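PDB 6QE6: tRNA (Adenine(22)-N(1))-methyltransferase from Mycoplasma capricolum subsp. capricolum, which probably methylates N1 of adenine 22 in tRNA, turning S-adenosyl-L-methionine into S-adenosyl-L-homocysteine. Local coordinates for residues 132-137 against 146-151. Sequence-based numbering, arbitrary orientation.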
ATOM      1  N   SER A 132      -1.874 -14.746   0.117  1.00 29.60           N
ATOM      2  CA  SER A 132      -3.301 -14.612   0.391  1.00 29.84           C
ATOM      3  C   SER A 132      -3.783 -13.171   0.508  1.00 26.25           C
ATOM      4  O   SER A 132      -4.943 -12.909   0.198  1.00 26.25           O
ATOM      5  CB  SER A 132      -3.673 -15.363   1.679  1.00 31.18           C
ATOM      6  OG  SER A 132      -3.888 -16.734   1.405  1.00 33.18           O
ATOM      7  N   ASN A 133      -2.952 -12.242   0.985  1.00 25.60           N
ATOM      8  CA  ASN A 133      -3.393 -10.880   1.252  1.00 28.38           C
ATOM      9  C   ASN A 133      -2.237  -9.919   1.044  1.00 29.92           C
ATOM     10  O   ASN A 133      -1.080 -10.261   1.281  1.00 27.35           O
ATOM     11  CB  ASN A 133      -3.894 -10.662   2.679  1.00 29.90           C
ATOM     12  CG  ASN A 133      -5.007 -11.579   3.056  1.00 31.51           C
ATOM     13  OD1 ASN A 133      -6.176 -11.312   2.766  1.00 30.94           O
ATOM     14  ND2 ASN A 133      -4.661 -12.665   3.736  1.00 31.17           N
ATOM     15  N   TYR A 134      -2.568  -8.711   0.608  1.00 27.28           N
ATOM     16  CA  TYR A 134      -1.615  -7.623   0.550  1.00 27.02           C
ATOM     17  C   TYR A 134      -2.054  -6.551   1.522  1.00 30.05           C
ATOM     18  O   TYR A 134      -3.250  -6.263   1.641  1.00 32.76           O
ATOM     19  CB  TYR A 134      -1.514  -7.023  -0.852  1.00 26.49           C
ATOM     20  CG  TYR A 134      -0.884  -7.953  -1.848  1.00 31.77           C
ATOM     21  CD1 TYR A 134       0.497  -8.000  -1.999  1.00 27.15           C
ATOM     22  CD2 TYR A 134      -1.668  -8.801  -2.629  1.00 25.20           C
ATOM     23  CE1 TYR A 134       1.081  -8.854  -2.895  1.00 28.35           C
ATOM     24  CE2 TYR A 134      -1.089  -9.655  -3.536  1.00 25.94           C
ATOM     25  CZ  TYR A 134       0.280  -9.680  -3.668  1.00 30.00           C
ATOM     26  OH  TYR A 134       0.858 -10.532  -4.577  1.00 32.55           O
ATOM     27  N   ILE A 135      -1.089  -5.971   2.220  1.00 24.90           N
ATOM     28  CA  ILE A 135      -1.263  -4.657   2.815  1.00 27.61           C
ATOM     29  C   ILE A 135      -0.243  -3.741   2.164  1.00 29.78           C
ATOM     30  O   ILE A 135       0.967  -3.970   2.276  1.00 32.14           O
ATOM     31  CB  ILE A 135      -1.101  -4.675   4.338  1.00 29.46           C
ATOM     32  CG1 ILE A 135      -2.027  -5.735   4.947  1.00 24.87           C
ATOM     33  CG2 ILE A 135      -1.346  -3.264   4.906  1.00 24.15           C
ATOM     34  CD1 ILE A 135      -1.760  -5.982   6.389  1.00 29.04           C
ATOM     35  N   ILE A 136      -0.728  -2.709   1.487  1.00 27.98           N
ATOM     36  CA  ILE A 136       0.121  -1.767   0.780  1.00 27.95           C
ATOM     37  C   ILE A 136      -0.027  -0.384   1.409  1.00 30.65           C
ATOM     38  O   ILE A 136      -1.134   0.050   1.746  1.00 28.18           O
ATOM     39  CB  ILE A 136      -0.226  -1.755  -0.718  1.00 30.48           C
ATOM     40  CG1 ILE A 136       0.180  -3.108  -1.326  1.00 30.47           C
ATOM     41  CG2 ILE A 136       0.418  -0.563  -1.411  1.00 26.96           C
ATOM     42  CD1 ILE A 136      -0.752  -3.606  -2.406  1.00 27.15           C
ATOM     43  N   CYS A 137       1.103   0.289   1.598  1.00 30.66           N
ATOM     44  CA  CYS A 137       1.152   1.671   2.070  1.00 35.59           C
ATOM     45  C   CYS A 137       1.911   2.470   1.011  1.00 29.58           C
ATOM     46  O   CYS A 137       3.126   2.651   1.105  1.00 34.83           O
ATOM     47  CB  CYS A 137       1.812   1.763   3.459  1.00 29.53           C
ATOM     48  SG  CYS A 137       1.767   3.417   4.170  1.00 37.37           S
ATOM     49  N   ARG A 146      -6.387  -0.080  -7.071  1.00 29.16           N
ATOM     50  CA  ARG A 146      -7.777  -0.471  -6.893  1.00 29.13           C
ATOM     51  C   ARG A 146      -8.321  -1.117  -8.167  1.00 31.50           C
ATOM     52  O   ARG A 146      -9.065  -2.103  -8.104  1.00 28.09           O
ATOM     53  CB  ARG A 146      -8.607   0.745  -6.468  1.00 31.32           C
ATOM     54  CG  ARG A 146      -8.390   1.144  -4.995  1.00 36.56           C
ATOM     55  CD  ARG A 146      -9.365   2.213  -4.471  1.00 30.29           C
ATOM     56  NE  ARG A 146      -9.028   3.480  -5.076  1.00 38.19           N
ATOM     57  CZ  ARG A 146      -8.468   4.512  -4.452  1.00 34.98           C
ATOM     58  NH1 ARG A 146      -8.200   4.484  -3.153  1.00 30.87           N
ATOM     59  NH2 ARG A 146      -8.199   5.593  -5.157  1.00 34.38           N
ATOM     60  N   LEU A 147      -7.935  -0.585  -9.329  1.00 30.71           N
ATOM     61  CA  LEU A 147      -8.295  -1.190 -10.606  1.00 28.06           C
ATOM     62  C   LEU A 147      -7.768  -2.612 -10.695  1.00 29.99           C
ATOM     63  O   LEU A 147      -8.464  -3.522 -11.160  1.00 29.10           O
ATOM     64  CB  LEU A 147      -7.715  -0.345 -11.740  1.00 31.42           C
ATOM     65  CG  LEU A 147      -8.433  -0.157 -13.077  1.00 41.99           C
ATOM     66  CD1 LEU A 147      -9.954  -0.224 -12.932  1.00 37.97           C
ATOM     67  CD2 LEU A 147      -8.013   1.200 -13.654  1.00 45.13           C
ATOM     68  N   TRP A 148      -6.526  -2.805 -10.265  1.00 28.03           N
ATOM     69  CA  TRP A 148      -5.940  -4.129 -10.208  1.00 29.50           C
ATOM     70  C   TRP A 148      -6.780  -5.064  -9.344  1.00 31.13           C
ATOM     71  O   TRP A 148      -7.156  -6.158  -9.785  1.00 28.63           O
ATOM     72  CB  TRP A 148      -4.517  -4.027  -9.678  1.00 29.91           C
ATOM     73  CG  TRP A 148      -3.826  -5.329  -9.649  1.00 32.08           C
ATOM     74  CD1 TRP A 148      -3.225  -5.959 -10.698  1.00 28.45           C
ATOM     75  CD2 TRP A 148      -3.661  -6.185  -8.513  1.00 31.74           C
ATOM     76  NE1 TRP A 148      -2.692  -7.158 -10.283  1.00 33.53           N
ATOM     77  CE2 TRP A 148      -2.947  -7.323  -8.946  1.00 33.06           C
ATOM     78  CE3 TRP A 148      -4.047  -6.103  -7.173  1.00 29.46           C
ATOM     79  CZ2 TRP A 148      -2.590  -8.366  -8.077  1.00 31.00           C
ATOM     80  CZ3 TRP A 148      -3.700  -7.143  -6.314  1.00 32.61           C
ATOM     81  CH2 TRP A 148      -2.980  -8.262  -6.776  1.00 31.05           C
ATOM     82  N   ALA A 149      -7.103  -4.645  -8.117  1.00 29.19           N
ATOM     83  CA  ALA A 149      -7.936  -5.486  -7.258  1.00 31.83           C
ATOM     84  C   ALA A 149      -9.276  -5.780  -7.915  1.00 28.97           C
ATOM     85  O   ALA A 149      -9.730  -6.923  -7.924  1.00 29.84           O
ATOM     86  CB  ALA A 149      -8.154  -4.838  -5.887  1.00 25.82           C
ATOM     87  N   VAL A 150      -9.925  -4.758  -8.471  1.00 31.07           N
ATOM     88  CA  VAL A 150     -11.254  -4.956  -9.046  1.00 27.93           C
ATOM     89  C   VAL A 150     -11.190  -5.896 -10.247  1.00 29.50           C
ATOM     90  O   VAL A 150     -11.978  -6.843 -10.362  1.00 28.96           O
ATOM     91  CB  VAL A 150     -11.874  -3.600  -9.422  1.00 30.16           C
ATOM     92  CG1 VAL A 150     -13.161  -3.810 -10.240  1.00 28.53           C
ATOM     93  CG2 VAL A 150     -12.154  -2.792  -8.158  1.00 27.88           C
ATOM     94  N   SER A 151     -10.251  -5.652 -11.158  1.00 26.92           N
ATOM     95  CA  SER A 151     -10.186  -6.432 -12.378  1.00 28.28           C
ATOM     96  C   SER A 151      -9.826  -7.889 -12.122  1.00 31.04           C
ATOM     97  O   SER A 151     -10.110  -8.734 -12.979  1.00 30.66           O
ATOM     98  CB  SER A 151      -9.178  -5.807 -13.342  1.00 28.26           C
ATOM     99  OG  SER A 151      -7.863  -5.965 -12.846  1.00 35.78           O
TER
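Tyr134 of strand 133-138 meets Trp148 of helix 143-151 through their rings, CE2 of Tyr134 lying 4.0 Å from CH2 of Trp148. The two planes stand at 83°, and the edge of the tryptophan is turned toward the face of the tyrosine in an offset edge-to-face pair. With 6.0 Å between the Tyr134 centroid and that of the six-membered ring of Trp148, the approach is grazing, and the 68 Å² buried in all comes almost wholly from these two residues. Tyrosine suits its place because its ring can lie among apolar neighbours, Leu124 of helix 117-124 included, while its OH is satisfied by a hydrogen bond to OD1 of Asp127. Two residues on, Ile136 also starts toward the helix but stops short, its CD1 still 6.0 Å from CZ3 of Trp148; isoleucine suits this place as a branched apolar chain that packs instead on Ile120 and Ile172.

The gap between the backbones is wide, Tyr134 CA and Ala149 CA being 10.3 Å apart, and two large side chains share the span. Trp148 supplies its half with CG anti to the backbone N (chi1 -177°), which carries the indole out from the helix toward the sheet. There it also rests on Leu121 and Leu124 and meets Tyr154 edge to face, a buried aromatic and aliphatic cluster well suited to a broad, flat ring. Helix 143-151 follows strand 133-138 and leads on to strand 155-163, with the antiparallel strand 168-175 between that strand and 133-138 in the sheet, so the pair joins sheet to flanking helix in a Rossmann-like class I methyltransferase fold, with its strand order 3-2-1-4-5-7-6.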